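Local coordinates for coenzyme F420-dependent N(5),N(10)-methenyltetrahydromethanopterin reductase-related protein (Desulfurobacterium thermolithotrophum DSM 11699, PDB 6HUZ), which uses tetrahydrofolate derivatives as substrates and is a bacterial paralog of [Fe]-hydrogenase that can be reconstituted with the iron-guanylylpyridinol cofactor, at the interface of chains A and B. Coordinates in Å, arbitrary orientation; residue numbers count along the deposited sequence, not the author numbering. Chains: chain A/B, Coenzyme F420-dependent N(5),N(10)-methenyltetrahydromethanopterin reductase-related protein.

Contact 1: the interface of chains A and B. Residues chain A 160, 192, 194-195, 198, 202; chain B 261-263, 266.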
ATOM      1  N   LEU A 160      -1.740  14.675 -17.107  1.00 26.43           N
ATOM      2  CA  LEU A 160      -1.925  14.817 -15.681  1.00 27.96           C
ATOM      3  C   LEU A 160      -1.210  16.118 -15.370  1.00 31.22           C
ATOM      4  O   LEU A 160      -0.017  16.245 -15.680  1.00 27.05           O
ATOM      5  CB  LEU A 160      -1.312  13.647 -14.905  1.00 27.03           C
ATOM      6  CG  LEU A 160      -1.816  12.265 -15.280  1.00 32.80           C
ATOM      7  CD1 LEU A 160      -1.329  11.221 -14.247  1.00 32.77           C
ATOM      8  CD2 LEU A 160      -3.314  12.232 -15.366  1.00 36.10           C
ATOM      9  N   TYR A 192      -6.379  16.167 -16.726  1.00 33.36           N
ATOM     10  CA  TYR A 192      -6.693  15.609 -15.404  1.00 32.51           C
ATOM     11  C   TYR A 192      -5.909  16.403 -14.362  1.00 33.86           C
ATOM     12  O   TYR A 192      -4.698  16.237 -14.260  1.00 33.31           O
ATOM     13  CB  TYR A 192      -6.314  14.120 -15.336  1.00 33.51           C
ATOM     14  CG  TYR A 192      -7.233  13.217 -16.131  1.00 33.72           C
ATOM     15  CD1 TYR A 192      -8.601  13.173 -15.867  1.00 37.86           C
ATOM     16  CD2 TYR A 192      -6.733  12.384 -17.120  1.00 33.04           C
ATOM     17  CE1 TYR A 192      -9.443  12.319 -16.575  1.00 40.94           C
ATOM     18  CE2 TYR A 192      -7.569  11.547 -17.848  1.00 34.21           C
ATOM     19  CZ  TYR A 192      -8.919  11.510 -17.570  1.00 42.83           C
ATOM     20  OH  TYR A 192      -9.735  10.687 -18.306  1.00 54.28           O
ATOM     21  N   LEU A 194      -4.568  16.930 -10.848  1.00 26.14           N
ATOM     22  CA  LEU A 194      -4.367  16.182  -9.604  1.00 26.70           C
ATOM     23  C   LEU A 194      -3.497  16.910  -8.594  1.00 29.96           C
ATOM     24  O   LEU A 194      -2.660  17.716  -8.971  1.00 32.66           O
ATOM     25  CB  LEU A 194      -3.636  14.848  -9.905  1.00 26.36           C
ATOM     26  CG  LEU A 194      -4.213  13.948 -10.983  1.00 31.39           C
ATOM     27  CD1 LEU A 194      -3.433  12.657 -11.029  1.00 33.09           C
ATOM     28  CD2 LEU A 194      -5.646  13.632 -10.743  1.00 35.74           C
ATOM     29  N   PRO A 195      -3.642  16.586  -7.293  1.00 28.83           N
ATOM     30  CA  PRO A 195      -2.732  17.175  -6.307  1.00 28.20           C
ATOM     31  C   PRO A 195      -1.319  16.808  -6.803  1.00 31.82           C
ATOM     32  O   PRO A 195      -1.064  15.684  -7.278  1.00 30.33           O
ATOM     33  CB  PRO A 195      -3.083  16.444  -5.002  1.00 27.47           C
ATOM     34  CG  PRO A 195      -4.439  15.903  -5.206  1.00 30.13           C
ATOM     35  CD  PRO A 195      -4.572  15.622  -6.676  1.00 25.91           C
ATOM     36  N   LEU A 198       0.348  13.367  -6.170  1.00 28.35           N
ATOM     37  CA  LEU A 198      -0.298  12.190  -6.758  1.00 27.41           C
ATOM     38  C   LEU A 198      -0.042  11.996  -8.229  1.00 28.45           C
ATOM     39  O   LEU A 198      -0.367  10.920  -8.746  1.00 25.57           O
ATOM     40  CB  LEU A 198      -1.819  12.267  -6.492  1.00 26.79           C
ATOM     41  CG  LEU A 198      -2.217  12.412  -4.999  1.00 31.78           C
ATOM     42  CD1 LEU A 198      -3.723  12.244  -4.795  1.00 28.37           C
ATOM     43  CD2 LEU A 198      -1.499  11.426  -4.127  1.00 28.22           C
ATOM     44  N   VAL A 202       0.056   8.086  -9.923  1.00 26.70           N
ATOM     45  CA  VAL A 202      -1.039   7.863 -10.884  1.00 26.53           C
ATOM     46  C   VAL A 202      -0.521   7.775 -12.330  1.00 31.00           C
ATOM     47  O   VAL A 202      -0.993   6.922 -13.079  1.00 32.24           O
ATOM     48  CB  VAL A 202      -2.154   8.938 -10.742  1.00 28.17           C
ATOM     49  CG1 VAL A 202      -3.188   8.822 -11.873  1.00 29.95           C
ATOM     50  CG2 VAL A 202      -2.855   8.826  -9.365  1.00 26.68           C
TER
ATOM     51  N   LEU B 261      -9.329  12.086  -4.552  1.00 30.13           N
ATOM     52  CA  LEU B 261      -7.992  12.586  -4.851  1.00 29.44           C
ATOM     53  C   LEU B 261      -7.220  11.811  -5.921  1.00 29.13           C
ATOM     54  O   LEU B 261      -6.557  12.451  -6.718  1.00 30.21           O
ATOM     55  CB  LEU B 261      -7.197  12.713  -3.561  1.00 28.56           C
ATOM     56  CG  LEU B 261      -7.829  13.729  -2.577  1.00 28.40           C
ATOM     57  CD1 LEU B 261      -7.328  13.492  -1.159  1.00 27.83           C
ATOM     58  CD2 LEU B 261      -7.570  15.163  -3.032  1.00 25.58           C
ATOM     59  N   LEU B 262      -7.288  10.470  -5.979  1.00 28.18           N
ATOM     60  CA  LEU B 262      -6.512   9.774  -7.023  1.00 29.03           C
ATOM     61  C   LEU B 262      -7.095   9.977  -8.433  1.00 35.44           C
ATOM     62  O   LEU B 262      -6.338  10.036  -9.421  1.00 34.40           O
ATOM     63  CB  LEU B 262      -6.409   8.265  -6.732  1.00 29.05           C
ATOM     64  CG  LEU B 262      -5.449   7.850  -5.639  1.00 31.11           C
ATOM     65  CD1 LEU B 262      -5.514   6.340  -5.415  1.00 28.35           C
ATOM     66  CD2 LEU B 262      -4.019   8.249  -6.001  1.00 33.00           C
ATOM     67  N   ASN B 263      -8.435  10.071  -8.525  1.00 33.93           N
ATOM     68  CA  ASN B 263      -9.177  10.234  -9.784  1.00 29.11           C
ATOM     69  C   ASN B 263      -9.203   8.889 -10.543  1.00 31.42           C
ATOM     70  O   ASN B 263      -8.226   8.478 -11.192  1.00 28.93           O
ATOM     71  CB  ASN B 263      -8.655  11.402 -10.657  1.00 23.96           C
ATOM     72  CG  ASN B 263      -9.610  11.721 -11.805  1.00 31.70           C
ATOM     73  OD1 ASN B 263     -10.172  10.822 -12.434  1.00 29.30           O
ATOM     74  ND2 ASN B 263      -9.822  12.993 -12.121  1.00 31.25           N
ATOM     75  N   ALA B 266      -8.538   9.087 -14.303  1.00 27.33           N
ATOM     76  CA  ALA B 266      -7.111   9.281 -14.575  1.00 24.93           C
ATOM     77  C   ALA B 266      -6.380   7.981 -14.422  1.00 27.88           C
ATOM     78  O   ALA B 266      -5.548   7.652 -15.249  1.00 28.07           O
ATOM     79  CB  ALA B 266      -6.523  10.311 -13.618  1.00 24.55           C
TER

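Contact 2: the interface of chains A and B. Residues chain A 252, 312, 314; chain B 321, 324-325.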
ATOM      1  N   LYS A 252      12.114  -0.424   3.387  1.00 26.77           N
ATOM      2  CA  LYS A 252      13.195  -0.756   4.272  1.00 26.84           C
ATOM      3  C   LYS A 252      13.987  -1.988   3.873  1.00 33.40           C
ATOM      4  O   LYS A 252      15.214  -1.988   3.996  1.00 35.24           O
ATOM      5  CB  LYS A 252      12.590  -0.987   5.670  1.00 28.83           C
ATOM      6  CG  LYS A 252      13.562  -1.356   6.761  1.00 41.19           C
ATOM      7  CD  LYS A 252      14.352  -0.186   7.246  1.00 51.18           C
ATOM      8  CE  LYS A 252      14.930  -0.468   8.613  1.00 47.58           C
ATOM      9  NZ  LYS A 252      15.596   0.742   9.153  1.00 72.06           N
ATOM     10  N   GLU A 312      17.757  -4.506  11.158  1.00 50.08           N
ATOM     11  CA  GLU A 312      17.285  -3.792  12.324  1.00 50.54           C
ATOM     12  C   GLU A 312      15.752  -3.771  12.367  1.00 54.47           C
ATOM     13  O   GLU A 312      15.081  -3.883  11.332  1.00 51.96           O
ATOM     14  CB  GLU A 312      17.870  -2.381  12.347  1.00 52.49           C
ATOM     15  CG  GLU A 312      17.464  -1.525  11.179  1.00 64.05           C
ATOM     16  CD  GLU A 312      18.156  -0.179  11.194  1.00 77.76           C
ATOM     17  OE1 GLU A 312      19.407  -0.152  11.208  1.00 94.05           O
ATOM     18  OE2 GLU A 312      17.446   0.850  11.197  1.00 64.08           O
ATOM     19  N   THR A 314      11.776  -2.373  12.925  1.00 38.45           N
ATOM     20  CA  THR A 314      11.003  -1.218  12.498  1.00 37.68           C
ATOM     21  C   THR A 314       9.536  -1.470  12.747  1.00 36.57           C
ATOM     22  O   THR A 314       9.123  -2.602  13.034  1.00 37.48           O
ATOM     23  CB  THR A 314      11.241  -0.851  11.023  1.00 51.11           C
ATOM     24  OG1 THR A 314      10.676   0.453  10.793  1.00 48.18           O
ATOM     25  CG2 THR A 314      10.625  -1.860  10.055  1.00 42.92           C
TER
ATOM     26  N   PRO B 321       8.922   3.959   7.396  1.00 31.62           N
ATOM     27  CA  PRO B 321      10.176   3.537   8.070  1.00 33.99           C
ATOM     28  C   PRO B 321      11.219   4.641   8.237  1.00 40.30           C
ATOM     29  O   PRO B 321      11.937   4.623   9.252  1.00 41.69           O
ATOM     30  CB  PRO B 321      10.669   2.338   7.242  1.00 35.82           C
ATOM     31  CG  PRO B 321       9.890   2.346   6.009  1.00 37.57           C
ATOM     32  CD  PRO B 321       8.605   3.083   6.252  1.00 31.59           C
ATOM     33  N   VAL B 324       9.898   6.831  11.008  1.00 27.12           N
ATOM     34  CA  VAL B 324      10.053   6.054  12.244  1.00 27.98           C
ATOM     35  C   VAL B 324      11.508   6.191  12.751  1.00 34.88           C
ATOM     36  O   VAL B 324      11.733   6.478  13.935  1.00 30.43           O
ATOM     37  CB  VAL B 324       9.610   4.576  12.062  1.00 30.81           C
ATOM     38  CG1 VAL B 324      10.061   3.692  13.245  1.00 32.43           C
ATOM     39  CG2 VAL B 324       8.093   4.493  11.913  1.00 29.42           C
ATOM     40  N   GLU B 325      12.490   6.026  11.860  1.00 33.80           N
ATOM     41  CA  GLU B 325      13.897   6.127  12.251  1.00 36.98           C
ATOM     42  C   GLU B 325      14.226   7.508  12.828  1.00 38.74           C
ATOM     43  O   GLU B 325      14.917   7.591  13.827  1.00 38.19           O
ATOM     44  CB  GLU B 325      14.817   5.870  11.047  1.00 40.53           C
ATOM     45  CG  GLU B 325      15.033   4.398  10.764  1.00 63.17           C
ATOM     46  CD  GLU B 325      15.772   4.134   9.467  1.00 98.82           C
ATOM     47  OE1 GLU B 325      15.234   3.384   8.620  1.00 96.18           O
ATOM     48  OE2 GLU B 325      16.888   4.678   9.294  1.00 99.96           O
TER
HETATM   49  O   HOH W   1      12.515   2.121  10.374  1.00 49.26           O

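Contact 3: the interface of chains A and B. Residues chain A 91, 200, 204-206, 347; chain B 220, 234, 237-238, 241.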
ATOM      1  N   PHE A  91      15.816  10.178 -17.233  1.00 39.56           N
ATOM      2  CA  PHE A  91      15.598   9.607 -15.895  1.00 38.85           C
ATOM      3  C   PHE A  91      16.952   9.819 -15.174  1.00 46.71           C
ATOM      4  O   PHE A  91      16.989  10.074 -13.966  1.00 45.58           O
ATOM      5  CB  PHE A  91      15.320   8.105 -15.970  1.00 39.40           C
ATOM      6  CG  PHE A  91      13.869   7.744 -16.166  1.00 37.24           C
ATOM      7  CD1 PHE A  91      12.955   7.918 -15.142  1.00 33.78           C
ATOM      8  CD2 PHE A  91      13.422   7.225 -17.374  1.00 36.71           C
ATOM      9  CE1 PHE A  91      11.621   7.540 -15.305  1.00 32.98           C
ATOM     10  CE2 PHE A  91      12.085   6.870 -17.542  1.00 38.14           C
ATOM     11  CZ  PHE A  91      11.192   7.044 -16.513  1.00 34.59           C
ATOM     12  N   SER A 200       2.821  11.568  -9.861  1.00 21.96           N
ATOM     13  CA  SER A 200       3.726  10.421 -10.051  1.00 23.66           C
ATOM     14  C   SER A 200       3.068   9.003  -9.799  1.00 28.64           C
ATOM     15  O   SER A 200       3.127   8.150 -10.685  1.00 28.76           O
ATOM     16  CB  SER A 200       4.976  10.596  -9.177  1.00 29.22           C
ATOM     17  OG  SER A 200       5.759   9.420  -9.043  1.00 26.16           O
ATOM     18  N   ASP A 204       3.054   7.612 -13.615  1.00 28.11           N
ATOM     19  CA  ASP A 204       4.238   6.770 -13.861  1.00 28.56           C
ATOM     20  C   ASP A 204       3.887   5.299 -14.064  1.00 31.64           C
ATOM     21  O   ASP A 204       2.741   4.888 -13.908  1.00 29.84           O
ATOM     22  CB  ASP A 204       5.187   6.803 -12.649  1.00 25.22           C
ATOM     23  CG  ASP A 204       5.755   8.151 -12.319  1.00 34.69           C
ATOM     24  OD1 ASP A 204       5.530   9.119 -13.116  1.00 33.07           O
ATOM     25  OD2 ASP A 204       6.419   8.260 -11.274  1.00 27.31           O
ATOM     26  N   MET A 205       4.910   4.513 -14.394  1.00 26.70           N
ATOM     27  CA  MET A 205       4.788   3.084 -14.595  1.00 26.22           C
ATOM     28  C   MET A 205       4.174   2.386 -13.365  1.00 29.21           C
ATOM     29  O   MET A 205       3.542   1.351 -13.555  1.00 26.23           O
ATOM     30  CB  MET A 205       6.139   2.473 -14.955  1.00 26.15           C
ATOM     31  CG  MET A 205       7.216   2.799 -13.964  1.00 27.98           C
ATOM     32  SD  MET A 205       8.672   1.833 -14.392  1.00 32.22           S
ATOM     33  CE  MET A 205       9.961   2.633 -13.228  1.00 28.47           C
ATOM     34  N   GLY A 206       4.323   2.955 -12.144  1.00 22.36           N
ATOM     35  CA  GLY A 206       3.718   2.377 -10.935  1.00 24.10           C
ATOM     36  C   GLY A 206       2.197   2.377 -10.911  1.00 28.84           C
ATOM     37  O   GLY A 206       1.583   1.877  -9.964  1.00 26.20           O
ATOM     38  N   PHE A 347      15.042   6.617  -6.276  1.00 52.55           N
ATOM     39  CA  PHE A 347      14.519   6.341  -7.609  1.00 50.53           C
ATOM     40  C   PHE A 347      15.709   6.456  -8.586  1.00 93.69           C
ATOM     41  O   PHE A 347      15.571   6.835  -9.744  1.00 52.51           O
ATOM     42  CB  PHE A 347      13.400   7.345  -7.958  1.00 51.10           C
ATOM     43  CG  PHE A 347      12.544   7.016  -9.163  1.00 50.43           C
ATOM     44  CD1 PHE A 347      12.028   5.742  -9.342  1.00 47.14           C
ATOM     45  CD2 PHE A 347      12.196   8.000 -10.080  1.00 53.07           C
ATOM     46  CE1 PHE A 347      11.210   5.445 -10.426  1.00 44.79           C
ATOM     47  CE2 PHE A 347      11.383   7.699 -11.172  1.00 54.52           C
ATOM     48  CZ  PHE A 347      10.897   6.425 -11.336  1.00 50.71           C
TER
ATOM     49  N   TYR B 220       3.874  -6.119 -11.447  1.00 28.92           N
ATOM     50  CA  TYR B 220       4.534  -4.910 -11.936  1.00 28.12           C
ATOM     51  C   TYR B 220       6.056  -5.125 -11.990  1.00 29.23           C
ATOM     52  O   TYR B 220       6.722  -4.633 -12.889  1.00 27.30           O
ATOM     53  CB  TYR B 220       4.144  -3.699 -11.060  1.00 26.26           C
ATOM     54  CG  TYR B 220       5.099  -2.553 -11.210  1.00 26.18           C
ATOM     55  CD1 TYR B 220       5.193  -1.853 -12.413  1.00 26.85           C
ATOM     56  CD2 TYR B 220       5.944  -2.183 -10.168  1.00 25.92           C
ATOM     57  CE1 TYR B 220       6.105  -0.817 -12.575  1.00 28.21           C
ATOM     58  CE2 TYR B 220       6.878  -1.156 -10.328  1.00 27.63           C
ATOM     59  CZ  TYR B 220       6.952  -0.479 -11.534  1.00 31.53           C
ATOM     60  OH  TYR B 220       7.876   0.523 -11.701  1.00 28.61           O
ATOM     61  N   MET B 234      14.290   1.549  -9.353  1.00 32.66           N
ATOM     62  CA  MET B 234      13.149   2.319  -9.829  1.00 31.56           C
ATOM     63  C   MET B 234      11.887   1.566  -9.592  1.00 31.27           C
ATOM     64  O   MET B 234      10.900   2.150  -9.149  1.00 29.27           O
ATOM     65  CB  MET B 234      13.317   2.660 -11.320  1.00 32.17           C
ATOM     66  CG  MET B 234      14.466   3.590 -11.535  1.00 35.64           C
ATOM     67  SD  MET B 234      14.837   3.818 -13.267  1.00 41.68           S
ATOM     68  CE  MET B 234      13.361   4.798 -13.791  1.00 37.39           C
ATOM     69  N   PHE B 237      10.993   1.619  -5.836  1.00 22.65           N
ATOM     70  CA  PHE B 237      10.562   2.956  -5.426  1.00 24.58           C
ATOM     71  C   PHE B 237       9.077   3.111  -5.844  1.00 28.28           C
ATOM     72  O   PHE B 237       8.261   3.535  -5.044  1.00 25.56           O
ATOM     73  CB  PHE B 237      11.396   4.065  -6.132  1.00 26.84           C
ATOM     74  CG  PHE B 237      10.808   5.422  -5.838  1.00 28.31           C
ATOM     75  CD1 PHE B 237      11.107   6.082  -4.658  1.00 32.03           C
ATOM     76  CD2 PHE B 237       9.901   6.012  -6.715  1.00 30.11           C
ATOM     77  CE1 PHE B 237      10.508   7.305  -4.360  1.00 34.55           C
ATOM     78  CE2 PHE B 237       9.315   7.239  -6.418  1.00 31.34           C
ATOM     79  CZ  PHE B 237       9.623   7.874  -5.242  1.00 30.51           C
ATOM     80  N   GLN B 238       8.740   2.756  -7.098  1.00 24.40           N
ATOM     81  CA  GLN B 238       7.358   2.849  -7.603  1.00 23.18           C
ATOM     82  C   GLN B 238       6.389   2.013  -6.756  1.00 24.93           C
ATOM     83  O   GLN B 238       5.321   2.509  -6.421  1.00 25.48           O
ATOM     84  CB  GLN B 238       7.289   2.400  -9.066  1.00 21.65           C
ATOM     85  CG  GLN B 238       7.922   3.411 -10.025  1.00 22.81           C
ATOM     86  CD  GLN B 238       7.104   4.665 -10.181  1.00 26.26           C
ATOM     87  OE1 GLN B 238       5.853   4.630 -10.284  1.00 23.70           O
ATOM     88  NE2 GLN B 238       7.771   5.810 -10.209  1.00 34.69           N
ATOM     89  N   GLN B 241       6.082   3.754  -3.220  1.00 24.79           N
ATOM     90  CA  GLN B 241       5.350   4.988  -3.312  1.00 23.38           C
ATOM     91  C   GLN B 241       3.887   4.762  -3.527  1.00 24.70           C
ATOM     92  O   GLN B 241       3.122   5.453  -2.896  1.00 22.21           O
ATOM     93  CB  GLN B 241       5.871   5.879  -4.471  1.00 22.17           C
ATOM     94  CG  GLN B 241       5.187   7.256  -4.489  1.00 21.34           C
ATOM     95  CD  GLN B 241       5.605   8.156  -5.642  1.00 29.38           C
ATOM     96  OE1 GLN B 241       6.036   9.288  -5.451  1.00 27.44           O
ATOM     97  NE2 GLN B 241       5.463   7.705  -6.870  1.00 23.94           N
TER

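Contact 1: the interface of chains A and B
The end of the long helix 232-262 of one subunit, with the turn into helix 264-271, packs on strand 190-195 and helix 196-203 of the other in this HmdII homodimer of the [Fe]-hydrogenase (Hmd) family. The contact is apolar, and in this patch no nitrogen or oxygen pairs with one across the boundary. B:Ala266 lies against the phenol ring of A:Tyr192: its CA sits over the middle of one face, 3.9 Å from the ring centroid, a CH-pi contact. Its methyl CB leans toward the root of the ring, 3.9 Å from A:Tyr192 CG, and touches A:Val202 CG1 at 4.0 Å. The other branch of A:Val202, CG2, stands anti to its own carbonyl carbon and meets B:Leu262 CD2 at 3.6 Å. Beside it A:Leu198 projects CD1 onto the last helical turn, 3.7 Å from B:Leu261 CB, while the ring carbon CG of A:Pro195 touches the CD2 branch of B:Leu261 across it. B:Asn263, with positive phi (75°), follows the helix; its CG is anti to the backbone N (chi1 -168°), and its CB receives A:Leu194 CD2 at 3.7 Å, the two side chains crossing at about a right angle. Its amide oxygen OD1 turns back to accept the N-H of B:Ala266 at 3.0 Å, from above the carbonyl plane, thereby capping the start of helix 264-271.

Contact 2: the interface of chains A and B
Charge pairing dominates where A:Lys252, on the long helix 232-262, meets B:Glu325 on helix 320-331 of the partner subunit. The two side chains reach tip to tip, and the ammonium NZ lies 2.7 Å from the carboxylate oxygen OE1 of B:Glu325 in a hydrogen-bonded salt bridge, although that glutamate is poorly ordered. The same NZ bonds to OE2 of A:Glu312 in its own chain at 2.8 Å. It meets both oxygens from above their carboxylate planes, 47° out of plane at A:Glu312. A bend at chi2 of A:Lys252 (76°) turns the chain toward this pair of acids, whose oxygens A:Glu312 OE2 and B:Glu325 OE1 are 4.2 Å apart; the shared ammonium probably offsets their mutual repulsion. An alanine in place of A:Lys252 would probably leave the two neighbouring carboxylates without their common counter-charge and free B:Glu325 to swing away. Water-mediated bonding forms a second link: the hydroxyl OG1 of A:Thr314 is 2.5 Å from a water that also lies 2.8 Å from the carbonyl O of B:Pro321. Apolar contact is sparse, with B:Pro321 CB set 4.1 Å from A:Lys252 CB. The methyl CG1 of B:Val324 lies beside the hydroxyl OG1 of A:Thr314. Together these links tie the first turns of helix 320-331 to the long helix and the 312-314 loop of the other subunit, and probably help to hold the dimer together.

Contact 3: the interface of chains A and B
B:Gln238 has its CG anti to its own carbonyl carbon and bends at chi2 (-71°), which turns its amide toward the 204-206 loop of chain A, whereas the chain of B:Gln241 on the same helix runs extended to A:Ser200. The terminal NE2 of B:Gln241 donates to A:Ser200 OG at 2.8 Å, nearly straight and in the amide plane. That hydroxyl in turn donates to the carboxylate oxygen OD2 of A:Asp204 at 2.6 Å. B:Gln238 NE2 reaches the same oxygen at 3.0 Å on its anti side, moderately tilted from the carboxylate plane, whereas the serine hydroxyl comes from well above the opposite face; OD2 thus accepts from both. The other end of the B:Gln238 amide, OE1, accepts a weak bond from the backbone N of A:Gly206, which, with the NE2 bond, probably helps to fix the amide's rotation. Around these polar groups the chains interlock through larger side chains. A:Phe347 crosses B:Phe237 at about a right angle, placing its CB over the rim of that ring and its CD1 3.4 Å from B:Phe237 CD2. A:Met205 lays its thioether across the tip of B:Tyr220, SD to the phenol OH at 3.1 Å, while its methyl CE rests near B:Met234 CB. A:Met205 and A:Phe91 both line the methenyltetrahydrofolate pocket, which suggests that the pocket lies close to the partner's helices 207-228 and 232-262. There the methyl CE of B:Met234 sits over one face of the A:Phe91 ring, 3.7 Å from its centroid and displaced toward CD1.

By the centres of their C-alpha atoms, contact 1 and contact 3 lie about 15 Å apart, contacts 2 and 3 about 21 Å, and contacts 1 and 2 about 29 Å. Helix 232-262 joins all three: chain B supplies its early turns to contact 3 and its end to contact 1, and chain A supplies the copy in contact 2. Helix 196-203 of chain A also runs through contacts 1 and 3. The two-fold symmetry repeats each contact with the chains exchanged. The long helices thus appear to form the spine of the dimer, and contact 3 brings the spine beside the folate pocket.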